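Local coordinates for nitrogen regulatory PII-like protein (Bacillus subtilis subsp. subtilis, PDB 4R25) that is a PII-family signalling protein required for full induction of the nrgAB operon when ammonium is limiting, at residues 13-18 and 59-64; 19-24 and 76-81; 23-28 and 68-73; 41-46 and 50-55; 100-103 and 108-111. All coordinates share one frame; numbering follows the deposited sequence.

Contact 1. Residues 13-18 and 59-64. With ZN (zinc ion), chain E.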
# COMPACT_ATOMS: atom_id res chain seq x y z
N ALA A 13 19.20 -3.36 4.38
CA ALA A 13 20.07 -3.19 5.55
C ALA A 13 19.63 -2.06 6.49
O ALA A 13 18.80 -1.23 6.12
CB ALA A 13 21.51 -2.96 5.09
N ASN A 14 20.19 -2.03 7.70
CA ASN A 14 20.00 -0.92 8.64
C ASN A 14 18.66 -0.89 9.38
O ASN A 14 18.32 0.10 10.03
CB ASN A 14 20.21 0.42 7.94
CG ASN A 14 21.47 1.13 8.38
OD1 ASN A 14 21.84 1.10 9.56
ND2 ASN A 14 22.14 1.79 7.43
N PHE A 15 17.91 -1.98 9.30
CA PHE A 15 16.56 -2.01 9.84
C PHE A 15 16.57 -1.84 11.37
O PHE A 15 15.75 -1.13 11.93
CB PHE A 15 15.86 -3.30 9.41
CG PHE A 15 14.36 -3.28 9.56
CD1 PHE A 15 13.69 -2.10 9.80
CD2 PHE A 15 13.63 -4.45 9.49
CE1 PHE A 15 12.31 -2.08 9.96
CE2 PHE A 15 12.25 -4.45 9.65
CZ PHE A 15 11.59 -3.27 9.88
N GLU A 16 17.53 -2.49 12.03
CA GLU A 16 17.61 -2.46 13.50
C GLU A 16 17.82 -1.06 14.10
O GLU A 16 17.12 -0.68 15.03
CB GLU A 16 18.68 -3.41 14.01
CG GLU A 16 18.81 -3.40 15.52
CD GLU A 16 17.53 -3.83 16.23
OE1 GLU A 16 16.85 -4.75 15.73
OE2 GLU A 16 17.20 -3.22 17.28
N LYS A 17 18.78 -0.31 13.58
CA LYS A 17 18.99 1.05 14.06
C LYS A 17 17.71 1.87 13.88
O LYS A 17 17.42 2.77 14.68
CB LYS A 17 20.17 1.72 13.34
CG LYS A 17 20.58 3.09 13.92
CD LYS A 17 21.95 3.56 13.38
CE LYS A 17 22.17 5.07 13.53
NZ LYS A 17 22.05 5.57 14.93
N LEU A 18 16.95 1.56 12.83
CA LEU A 18 15.71 2.27 12.55
C LEU A 18 14.68 2.01 13.66
O LEU A 18 14.07 2.94 14.19
CB LEU A 18 15.14 1.82 11.21
CG LEU A 18 14.62 2.84 10.19
CD1 LEU A 18 13.46 2.23 9.42
CD2 LEU A 18 14.20 4.15 10.82
N GLU A 59 16.24 -5.48 -4.66
CA GLU A 59 15.46 -5.81 -3.48
C GLU A 59 15.12 -4.56 -2.73
O GLU A 59 15.94 -3.65 -2.63
CB GLU A 59 16.26 -6.71 -2.55
CG GLU A 59 16.91 -7.84 -3.25
CD GLU A 59 15.91 -8.61 -4.05
OE1 GLU A 59 16.21 -8.90 -5.23
OE2 GLU A 59 14.83 -8.93 -3.49
N ARG A 60 13.91 -4.51 -2.20
CA ARG A 60 13.49 -3.36 -1.43
C ARG A 60 12.72 -3.79 -0.19
O ARG A 60 12.04 -4.82 -0.17
CB ARG A 60 12.66 -2.42 -2.29
CG ARG A 60 13.39 -1.85 -3.51
CD ARG A 60 14.25 -0.64 -3.18
NE ARG A 60 15.57 -1.00 -2.67
CZ ARG A 60 16.66 -0.27 -2.84
NH1 ARG A 60 16.59 0.87 -3.51
NH2 ARG A 60 17.82 -0.67 -2.34
N LEU A 61 12.85 -3.00 0.86
CA LEU A 61 12.12 -3.21 2.09
C LEU A 61 11.07 -2.11 2.19
O LEU A 61 11.41 -0.93 2.15
CB LEU A 61 13.08 -3.13 3.28
CG LEU A 61 12.47 -3.15 4.68
CD1 LEU A 61 11.77 -4.47 4.98
CD2 LEU A 61 13.56 -2.86 5.70
N LYS A 62 9.81 -2.49 2.30
CA LYS A 62 8.75 -1.50 2.44
C LYS A 62 8.33 -1.44 3.91
O LYS A 62 7.94 -2.47 4.48
CB LYS A 62 7.56 -1.86 1.56
CG LYS A 62 6.53 -0.76 1.36
CD LYS A 62 5.38 -1.30 0.51
CE LYS A 62 4.42 -0.21 0.08
NZ LYS A 62 3.35 -0.81 -0.78
N ILE A 63 8.44 -0.26 4.51
CA ILE A 63 8.09 -0.07 5.90
C ILE A 63 6.96 0.94 6.03
O ILE A 63 7.06 2.07 5.57
CB ILE A 63 9.28 0.47 6.70
CG1 ILE A 63 10.44 -0.53 6.67
CG2 ILE A 63 8.85 0.81 8.12
CD1 ILE A 63 11.76 0.05 7.06
N GLU A 64 5.89 0.54 6.70
CA GLU A 64 4.75 1.42 6.92
C GLU A 64 4.54 1.80 8.40
O GLU A 64 4.52 0.95 9.29
CB GLU A 64 3.50 0.82 6.32
CG GLU A 64 3.58 0.68 4.80
CD GLU A 64 2.32 0.09 4.20
OE1 GLU A 64 1.58 -0.63 4.90
OE2 GLU A 64 2.07 0.35 3.01
ZN ZN E . 0.87 1.05 1.13
O HOH W 1 0.58 -1.23 -0.03

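Contact 2. Residues 19-24 and 76-81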
# COMPACT_ATOMS: atom_id res chain seq x y z
N LYS A 19 14.49 0.74 13.99
CA LYS A 19 13.58 0.36 15.06
C LYS A 19 13.96 1.06 16.37
O LYS A 19 13.08 1.53 17.10
CB LYS A 19 13.56 -1.15 15.24
CG LYS A 19 13.09 -1.91 14.02
CD LYS A 19 13.16 -3.41 14.25
CE LYS A 19 12.74 -4.19 13.03
NZ LYS A 19 12.85 -5.65 13.28
N GLN A 20 15.26 1.14 16.66
CA GLN A 20 15.73 1.86 17.84
C GLN A 20 15.33 3.32 17.80
O GLN A 20 14.77 3.86 18.76
CB GLN A 20 17.26 1.78 18.01
CG GLN A 20 17.79 0.39 18.38
CD GLN A 20 17.23 -0.13 19.70
OE1 GLN A 20 17.27 0.56 20.72
NE2 GLN A 20 16.72 -1.35 19.67
N GLU A 21 15.61 3.97 16.67
CA GLU A 21 15.38 5.41 16.57
C GLU A 21 13.89 5.75 16.51
O GLU A 21 13.44 6.71 17.13
CB GLU A 21 16.13 6.00 15.37
CG GLU A 21 17.64 5.73 15.40
CD GLU A 21 18.34 6.40 16.58
OE1 GLU A 21 18.62 7.62 16.50
OE2 GLU A 21 18.61 5.71 17.59
N LEU A 22 13.12 4.97 15.76
CA LEU A 22 11.69 5.22 15.66
C LEU A 22 11.04 4.95 17.01
O LEU A 22 10.19 5.72 17.46
CB LEU A 22 11.05 4.36 14.57
CG LEU A 22 11.45 4.72 13.14
CD1 LEU A 22 10.88 3.71 12.17
CD2 LEU A 22 11.01 6.13 12.80
N GLY A 23 11.45 3.86 17.64
CA GLY A 23 11.01 3.55 18.99
C GLY A 23 11.20 4.71 19.96
O GLY A 23 10.30 5.01 20.75
N LYS A 24 12.34 5.38 19.88
CA LYS A 24 12.66 6.42 20.87
C LYS A 24 11.82 7.66 20.73
O LYS A 24 11.57 8.34 21.73
CB LYS A 24 14.15 6.76 20.85
CG LYS A 24 14.99 5.70 21.54
CD LYS A 24 16.47 5.76 21.15
CE LYS A 24 17.18 4.52 21.69
NZ LYS A 24 18.59 4.38 21.23
N THR A 76 10.02 11.28 9.52
CA THR A 76 10.74 11.33 8.26
C THR A 76 12.18 11.78 8.44
O THR A 76 13.07 11.26 7.78
CB THR A 76 10.03 12.24 7.24
OG1 THR A 76 10.15 13.60 7.64
CG2 THR A 76 8.57 11.86 7.13
N GLU A 77 12.41 12.71 9.36
CA GLU A 77 13.77 13.21 9.59
C GLU A 77 14.66 12.12 10.16
O GLU A 77 15.82 11.97 9.77
CB GLU A 77 13.76 14.42 10.53
CG GLU A 77 15.15 14.98 10.80
CD GLU A 77 15.77 15.62 9.57
OE1 GLU A 77 15.03 15.97 8.63
OE2 GLU A 77 17.01 15.78 9.55
N THR A 78 14.09 11.34 11.09
CA THR A 78 14.81 10.24 11.70
C THR A 78 15.12 9.18 10.66
O THR A 78 16.19 8.59 10.66
CB THR A 78 13.98 9.62 12.82
OG1 THR A 78 13.58 10.64 13.73
CG2 THR A 78 14.79 8.56 13.58
N ALA A 79 14.15 8.91 9.80
CA ALA A 79 14.32 7.94 8.73
C ALA A 79 15.47 8.33 7.79
O ALA A 79 16.25 7.48 7.36
CB ALA A 79 13.03 7.77 7.96
N LYS A 80 15.58 9.62 7.49
CA LYS A 80 16.66 10.12 6.63
C LYS A 80 18.02 9.85 7.25
O LYS A 80 18.85 9.17 6.66
CB LYS A 80 16.50 11.61 6.36
CG LYS A 80 15.23 11.95 5.60
CD LYS A 80 14.86 13.41 5.78
CE LYS A 80 15.80 14.34 5.03
NZ LYS A 80 15.23 15.72 4.95
N ARG A 81 18.25 10.41 8.44
CA ARG A 81 19.51 10.23 9.13
C ARG A 81 19.97 8.79 9.10
O ARG A 81 21.07 8.48 8.66
CB ARG A 81 19.38 10.62 10.60
CG ARG A 81 19.31 12.10 10.86
CD ARG A 81 19.14 12.30 12.35
NE ARG A 81 19.59 11.12 13.09
CZ ARG A 81 18.88 10.54 14.05
NH1 ARG A 81 17.71 11.04 14.40
NH2 ARG A 81 19.36 9.47 14.68

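Contact 3. Residues 23-28 and 68-73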
# COMPACT_ATOMS: atom_id res chain seq x y z
N GLY A 23 11.45 3.86 17.64
CA GLY A 23 11.01 3.55 18.99
C GLY A 23 11.20 4.71 19.96
O GLY A 23 10.30 5.01 20.75
N LYS A 24 12.34 5.38 19.88
CA LYS A 24 12.66 6.42 20.87
C LYS A 24 11.82 7.66 20.73
O LYS A 24 11.57 8.34 21.73
CB LYS A 24 14.15 6.76 20.85
CG LYS A 24 14.99 5.70 21.54
CD LYS A 24 16.47 5.76 21.15
CE LYS A 24 17.18 4.52 21.69
NZ LYS A 24 18.59 4.38 21.23
N ILE A 25 11.37 7.96 19.52
CA ILE A 25 10.57 9.17 19.29
C ILE A 25 9.07 8.94 19.48
O ILE A 25 8.27 9.86 19.34
CB ILE A 25 10.83 9.77 17.90
CG1 ILE A 25 9.97 9.09 16.84
CG2 ILE A 25 12.31 9.66 17.55
CD1 ILE A 25 10.30 9.48 15.41
N GLY A 26 8.68 7.70 19.80
CA GLY A 26 7.29 7.43 20.11
C GLY A 26 6.56 6.35 19.33
O GLY A 26 5.47 5.95 19.73
N VAL A 27 7.14 5.86 18.23
CA VAL A 27 6.48 4.82 17.45
C VAL A 27 6.43 3.50 18.20
O VAL A 27 7.46 3.01 18.67
CB VAL A 27 7.16 4.58 16.09
CG1 VAL A 27 6.42 3.50 15.34
CG2 VAL A 27 7.21 5.87 15.29
N THR A 28 5.24 2.91 18.30
CA THR A 28 5.07 1.65 19.03
C THR A 28 4.72 0.46 18.13
O THR A 28 4.71 -0.68 18.59
CB THR A 28 4.01 1.78 20.13
OG1 THR A 28 2.71 1.92 19.54
CG2 THR A 28 4.30 2.99 21.00
N SER A 68 -0.01 9.93 14.46
CA SER A 68 -0.87 11.08 14.72
C SER A 68 -0.21 11.98 15.76
O SER A 68 0.21 13.09 15.43
CB SER A 68 -2.25 10.62 15.20
OG SER A 68 -3.14 11.72 15.24
N LYS A 69 -0.11 11.50 17.00
CA LYS A 69 0.55 12.27 18.05
C LYS A 69 2.00 12.49 17.69
O LYS A 69 2.48 13.62 17.62
CB LYS A 69 0.46 11.56 19.40
CG LYS A 69 -0.93 11.55 20.02
CD LYS A 69 -1.39 10.13 20.30
CE LYS A 69 -1.36 9.28 19.03
NZ LYS A 69 -1.81 7.89 19.31
N VAL A 70 2.72 11.40 17.44
CA VAL A 70 4.08 11.49 16.96
C VAL A 70 4.10 12.17 15.61
O VAL A 70 3.46 11.69 14.66
CB VAL A 70 4.71 10.12 16.79
CG1 VAL A 70 6.10 10.26 16.22
CG2 VAL A 70 4.71 9.37 18.12
N PRO A 71 4.82 13.29 15.51
CA PRO A 71 4.80 14.14 14.32
C PRO A 71 5.45 13.48 13.13
O PRO A 71 6.55 12.92 13.25
CB PRO A 71 5.61 15.36 14.76
CG PRO A 71 5.58 15.32 16.26
CD PRO A 71 5.62 13.87 16.59
N VAL A 72 4.80 13.56 11.97
CA VAL A 72 5.35 13.03 10.74
C VAL A 72 6.80 13.47 10.54
O VAL A 72 7.67 12.65 10.26
CB VAL A 72 4.53 13.46 9.52
CG1 VAL A 72 5.25 13.08 8.24
CG2 VAL A 72 3.17 12.82 9.55
N ASP A 73 7.05 14.77 10.68
CA ASP A 73 8.35 15.33 10.34
C ASP A 73 9.49 14.79 11.23
O ASP A 73 10.65 14.75 10.81
CB ASP A 73 8.29 16.86 10.36
CG ASP A 73 7.35 17.41 9.30
OD1 ASP A 73 6.97 16.66 8.38
OD2 ASP A 73 7.01 18.61 9.38

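Contact 4. Residues 41-46 and 50-55. With ZN (zinc ion), chain B; ZN (zinc ion), chain D.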
# COMPACT_ATOMS: atom_id res chain seq x y z
N GLN A 41 15.64 3.23 -17.53
CA GLN A 41 16.39 4.28 -18.21
C GLN A 41 16.35 4.17 -19.73
O GLN A 41 16.46 3.08 -20.30
CB GLN A 41 17.83 4.36 -17.70
CG GLN A 41 18.39 3.04 -17.23
CD GLN A 41 19.78 3.18 -16.64
OE1 GLN A 41 20.17 4.25 -16.18
NE2 GLN A 41 20.53 2.08 -16.65
N LYS A 42 16.16 5.33 -20.37
CA LYS A 42 16.17 5.46 -21.82
C LYS A 42 17.55 5.17 -22.37
O LYS A 42 18.54 5.78 -21.98
CB LYS A 42 15.76 6.88 -22.22
CG LYS A 42 14.30 7.19 -21.97
CD LYS A 42 14.01 8.66 -22.18
CE LYS A 42 12.53 8.96 -22.02
NZ LYS A 42 12.26 10.43 -21.98
N ALA A 43 17.59 4.20 -23.28
CA ALA A 43 18.82 3.83 -23.95
C ALA A 43 18.71 4.11 -25.45
O ALA A 43 17.60 4.20 -25.99
CB ALA A 43 19.13 2.37 -23.70
N HIS A 44 19.84 4.26 -26.12
CA HIS A 44 19.82 4.43 -27.57
C HIS A 44 19.56 3.12 -28.27
O HIS A 44 20.04 2.06 -27.86
CB HIS A 44 21.14 5.01 -28.08
CG HIS A 44 21.25 6.49 -27.89
ND1 HIS A 44 20.48 7.39 -28.59
CD2 HIS A 44 22.03 7.22 -27.07
CE1 HIS A 44 20.78 8.62 -28.21
NE2 HIS A 44 21.73 8.54 -27.29
N THR A 45 18.77 3.18 -29.34
CA THR A 45 18.79 2.12 -30.33
C THR A 45 19.74 2.57 -31.44
O THR A 45 20.33 3.66 -31.39
CB THR A 45 17.39 1.80 -30.90
OG1 THR A 45 16.86 2.94 -31.58
CG2 THR A 45 16.43 1.40 -29.78
N GLU A 46 19.89 1.73 -32.44
CA GLU A 46 20.80 2.04 -33.53
C GLU A 46 20.25 3.15 -34.43
O GLU A 46 21.01 3.92 -35.01
CB GLU A 46 21.03 0.79 -34.35
CG GLU A 46 22.15 0.90 -35.32
CD GLU A 46 22.34 -0.38 -36.05
OE1 GLU A 46 21.39 -1.19 -36.02
OE2 GLU A 46 23.41 -0.59 -36.64
N GLY A 50 14.90 5.73 -32.44
CA GLY A 50 14.62 4.67 -31.50
C GLY A 50 14.99 4.89 -30.05
O GLY A 50 16.13 5.17 -29.71
N VAL A 51 13.99 4.73 -29.20
CA VAL A 51 14.24 4.57 -27.78
C VAL A 51 14.04 3.11 -27.41
O VAL A 51 13.24 2.39 -28.01
CB VAL A 51 13.38 5.50 -26.91
CG1 VAL A 51 13.70 5.28 -25.44
CG2 VAL A 51 13.65 6.95 -27.27
N LYS A 52 14.80 2.68 -26.42
CA LYS A 52 14.75 1.32 -25.90
C LYS A 52 14.94 1.50 -24.40
O LYS A 52 15.70 2.38 -23.99
CB LYS A 52 15.89 0.51 -26.51
CG LYS A 52 16.38 -0.65 -25.67
CD LYS A 52 17.88 -0.55 -25.36
CE LYS A 52 18.79 -0.86 -26.55
NZ LYS A 52 20.09 -1.50 -26.16
N ILE A 53 14.25 0.71 -23.58
CA ILE A 53 14.34 0.91 -22.13
C ILE A 53 15.13 -0.21 -21.47
O ILE A 53 14.90 -1.38 -21.72
CB ILE A 53 12.95 1.00 -21.48
CG1 ILE A 53 12.14 2.14 -22.12
CG2 ILE A 53 13.06 1.21 -19.98
CD1 ILE A 53 12.71 3.51 -21.90
N GLU A 54 16.07 0.17 -20.62
CA GLU A 54 16.85 -0.80 -19.88
C GLU A 54 16.42 -0.73 -18.42
O GLU A 54 16.13 0.34 -17.89
CB GLU A 54 18.33 -0.50 -20.03
CG GLU A 54 19.26 -1.55 -19.49
CD GLU A 54 20.70 -1.21 -19.80
OE1 GLU A 54 21.60 -1.94 -19.33
OE2 GLU A 54 20.91 -0.21 -20.51
N SER A 55 16.37 -1.89 -17.77
CA SER A 55 15.82 -1.95 -16.42
C SER A 55 16.53 -2.98 -15.56
O SER A 55 16.93 -4.05 -16.04
CB SER A 55 14.32 -2.27 -16.49
OG SER A 55 14.09 -3.54 -17.08
ZN ZN B . 19.07 7.63 -30.60
ZN ZN D . 23.88 -1.63 -20.50

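Contact 5. Residues 100-103 and 108-111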
# COMPACT_ATOMS: atom_id res chain seq x y z
N ASN A 100 -9.11 7.90 8.36
CA ASN A 100 -9.50 7.33 9.65
C ASN A 100 -8.73 6.07 10.01
O ASN A 100 -8.18 5.39 9.15
CB ASN A 100 -11.01 7.07 9.67
CG ASN A 100 -11.54 6.74 11.07
OD1 ASN A 100 -10.83 6.86 12.07
ND2 ASN A 100 -12.80 6.34 11.14
N THR A 101 -8.67 5.78 11.30
CA THR A 101 -8.07 4.56 11.81
C THR A 101 -9.00 3.94 12.84
O THR A 101 -9.69 4.64 13.57
CB THR A 101 -6.73 4.83 12.49
OG1 THR A 101 -5.89 5.56 11.60
CG2 THR A 101 -6.05 3.52 12.88
N ILE A 102 -9.02 2.62 12.89
CA ILE A 102 -9.89 1.92 13.80
C ILE A 102 -9.11 0.80 14.44
O ILE A 102 -8.56 -0.05 13.76
CB ILE A 102 -11.10 1.33 13.07
CG1 ILE A 102 -11.97 2.45 12.51
CG2 ILE A 102 -11.91 0.43 13.99
CD1 ILE A 102 -13.13 1.97 11.70
N ASN A 103 -9.03 0.85 15.77
CA ASN A 103 -8.44 -0.24 16.52
C ASN A 103 -9.48 -1.33 16.66
O ASN A 103 -10.56 -1.10 17.19
CB ASN A 103 -7.99 0.23 17.89
CG ASN A 103 -7.14 -0.80 18.59
OD1 ASN A 103 -7.51 -1.97 18.69
ND2 ASN A 103 -5.97 -0.38 19.04
N GLU A 108 -11.88 1.90 19.07
CA GLU A 108 -11.68 3.34 19.03
C GLU A 108 -11.33 3.81 17.63
O GLU A 108 -10.71 3.09 16.85
CB GLU A 108 -10.56 3.76 19.97
CG GLU A 108 -10.69 3.25 21.37
CD GLU A 108 -9.52 3.65 22.23
OE1 GLU A 108 -8.49 2.93 22.19
OE2 GLU A 108 -9.62 4.69 22.91
N GLU A 109 -11.70 5.06 17.33
CA GLU A 109 -11.42 5.67 16.04
C GLU A 109 -10.62 6.97 16.21
O GLU A 109 -10.66 7.60 17.26
CB GLU A 109 -12.73 5.91 15.29
CG GLU A 109 -13.61 4.67 15.21
CD GLU A 109 -14.73 4.78 14.18
OE1 GLU A 109 -14.95 5.90 13.65
OE2 GLU A 109 -15.38 3.75 13.89
N GLY A 110 -9.89 7.35 15.16
CA GLY A 110 -9.04 8.53 15.21
C GLY A 110 -7.72 8.25 15.90
O GLY A 110 -7.38 7.09 16.16
N PRO A 111 -6.96 9.32 16.21
CA PRO A 111 -5.63 9.20 16.82
C PRO A 111 -5.59 8.45 18.16
O PRO A 111 -4.51 8.26 18.71
CB PRO A 111 -5.19 10.67 17.00
CG PRO A 111 -6.41 11.50 16.75
CD PRO A 111 -7.29 10.71 15.85

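Contact 1. Residues 13-18 and 59-64
Phe15 and Leu18, on the first turn of helix 15-25, meet Leu61 and Ile63 of strand 51-67 in a contact made by apolar side chains. The aromatic part is a CH-pi contact: Leu61 CD2 sits over one face of the Phe15 ring, 4.1 Å from the ring centroid and only 15° off the ring normal, displaced toward the rim. The ring swings away from the backbone N of Phe15 (chi1 -164°) and down from the helix onto the strand. Two further side chains outside the pair adjoin this ring, Lys19 by a cation-pi contact and Phe32 edge-to-face. The aliphatic part centres on Ile63 CD1. This methyl lies 3.6 Å from Phe15 CE1, approaching obliquely, and meets Leu18 CD1 tip to tip, also at 3.6 Å. The polar part belongs to Lys62 and Glu64, whose side chains leave the strand on the other face. Glu64 OE2 binds a zinc ion at 2.3 Å, an ion that Lys5 NZ also binds, while Lys62 NZ donates to a zinc-bound water at 2.9 Å. Glu64 OE1 forms a salt bridge with Lys62 NZ of one neighbouring subunit, and Lys62 NZ one with Glu64 OE1 of the other. Alternation of this kind, with apolar residues under a helix and charged ones facing the other subunits, is typical of the helix-on-sheet layer in the ferredoxin-like fold of trimeric PII proteins.

Contact 2. Residues 19-24 and 76-81
The Arg81 guanidinium meets the Glu21 carboxylate at its edge: Glu21 OE1 lies in the guanidinium plane, 2.7 Å from Arg81 NH2, in a charged hydrogen bond with an N-H...O angle of 147°. The carboxylate is turned 90° against the guanidinium, so the pairing is single-pronged. NH2 reaches OE1 on its anti side and somewhat out of the carboxylate plane. The Glu21 chain bends at chi2 (-64°), folding its carboxylate toward helix 72-83; Arg81 bends at chi3 to bring its head across, and the two side chains cross at about a right angle. The other oxygen, Glu21 OE2, has a long ion pair with Lys24 NZ at 3.9 Å, making a small network in which one carboxylate lies between two cations, an environment that would probably keep it ionised. Beneath the charges, Thr78 CG2 packs 3.4 Å from Glu21 CB, where the backbones come nearest (Glu21 CA to Thr78 CA, 6.9 Å). Thr78 OG1 is turned instead to the carbonyl of Gln74 in its own helix. Replacing Glu21 with an alanine would keep CB against Thr78 but would probably leave Arg81 without its carboxylate mate and free to swing into solvent. The contact joins helices 15-25 and 72-83, the two helices on one face of the sheet; Leu22 reaches Val75 of the second helix, while Gln20 hydrogen-bonds to Ile53 of a neighbouring subunit.

Contact 3. Residues 23-28 and 68-73
Gly26 leaves helix 15-25 with phi 125° in a Schellman motif, and its backbone passes Val70 with the CA atoms of Gly26 and Val70 6.1 Å apart. The other half of the motif is two bonds back into the last helical turn, Gly26 N to Gly23 O at 3.3 Å and, probably, Val27 N to Leu22 O. A beta carbon on Gly26 would run into Val70 CG2, and the backbone angles alone would press it against the preceding carbonyl, two reasons why glycine suits this position. Val70 carries the opposite side of the contact. Both of its methyls, CG1 and CG2, lie 3.8 Å from Ile25 O. CG2 goes on over the turned backbone, 3.7 Å from Gly26 C and 4.3 Å from Val27 N. With chi1 at 177°, Val70 CG1 is directed instead to the helix end, 4.1 Å from Ile25 CG1. Beyond the two segments, Val70 also packs on Val75, Ile25 on Gln74 and Thr78, and Val27 on Ile65. With an alanine at Val70 both methyls go, and the Gly26 turn and Ile25 CG1 would probably lose their cover from the 68-73 segment, opening a gap there. No hydrogen bond crosses between the segments, so the C-terminal end of helix 15-25 and the turn ahead of helix 72-83 meet through van der Waals contact, while the amides of Gly26 and, probably, Val27 are taken up by their own helix end.

Contact 4. Residues 41-46 and 50-55
Ala43 N donates to Lys52 O at 2.7 Å, nearly in line with the carbonyl, and Lys52 N returns a longer bond to Ala43 O at 3.2 Å, its donor tilted 29° from the carbonyl plane. The next pair is closed by Gln41 N to Glu54 O and Glu54 N to Gln41 O, both 3.0 Å, the second the straighter (175° at the hydrogen). Between these hydrogen-bonded pairs stands the non-hydrogen-bonded pair Lys42 and Ile53; toward the tip, a weak bond runs from Thr45 N to Gly50 O. The Thr45 hydroxyl accepts from Arg49 NH2. Two side chains carry zinc at the surface: His44 ND1 binds one ion at 2.5 Å, and the extended Glu54 chain reaches another through OE1. Packing follows the sheet faces. Lys42 and Ile53 run together, Lys42 CG to Ile53 CD1 at 4.0 Å, with Val51 CG1 against the same methylene; on the other face Ala43 CB touches Lys52 CD, and Thr45 CG2 rests against Lys52 CB, the two side chains running in opposite directions. Lys24 of a neighbouring subunit packs on Lys42 and Val51. The arrangement is a twisted antiparallel hairpin of strands 29-44 and 51-67, the distal end of the T-loop, the long protruding hairpin of PII proteins.

Contact 5. Residues 100-103 and 108-111
Asn103 and Thr101 bond to a returning segment, 108-111, in a hairpin-like reversal at the C-terminal end, in the region of the PII C-loop. The close part is backbone to backbone. Asn103 N gives a bond to Glu108 O at 3.0 Å (159° at the hydrogen), and Gly110 N reaches Thr101 O at 3.1 Å. The CA atoms of Ile102 and Glu109 come within 4.6 Å between these bonds, where the CA-H of each points to a carbonyl across, Glu108 O and Thr101 O respectively. Gly110 N is shared: it also meets Asn100 OD1 at 3.3 Å, arriving almost in line with that C=O. A chi1 of -168° carries the Asn100 amide over to it. The outer part is looser, and its exposed member is Glu109, whose extended chain runs alongside Ile102 in the same direction. Its OE2 has a long, weak ion pair with Lys80 of a neighbouring subunit. That subunit also covers Ile102 and supplies an antiparallel strand to residues 100-103, continuing the sheet across the interface. Asn100 ND2 makes a weak bond to Glu109 OE1 at 3.3 Å, amide and carboxylate planes 62° apart, while Ile102 CD1 stays 3.6 Å from Glu109 OE2.

In the fold
Contacts 1, 2 and 3 follow helix 15-25 from its start to its end: contact 1 sets it on the sheet, and contacts 2 and 3, with centres about 9 Å apart, join it to helix 72-83 and the turn before it. Contact 5 lies about 16 Å from contact 3, centre to centre, and touches it through Lys69 NZ to Pro111 O at 2.8 Å. Contact 4 is remote, about 32 Å from contact 1, centre to centre, though both use strand 51-67, and its centre is about 48 Å from that of contact 5. Zinc marks both contact 1, beside the subunit interface, and the protruding contact 4, whose ions are separate from that site.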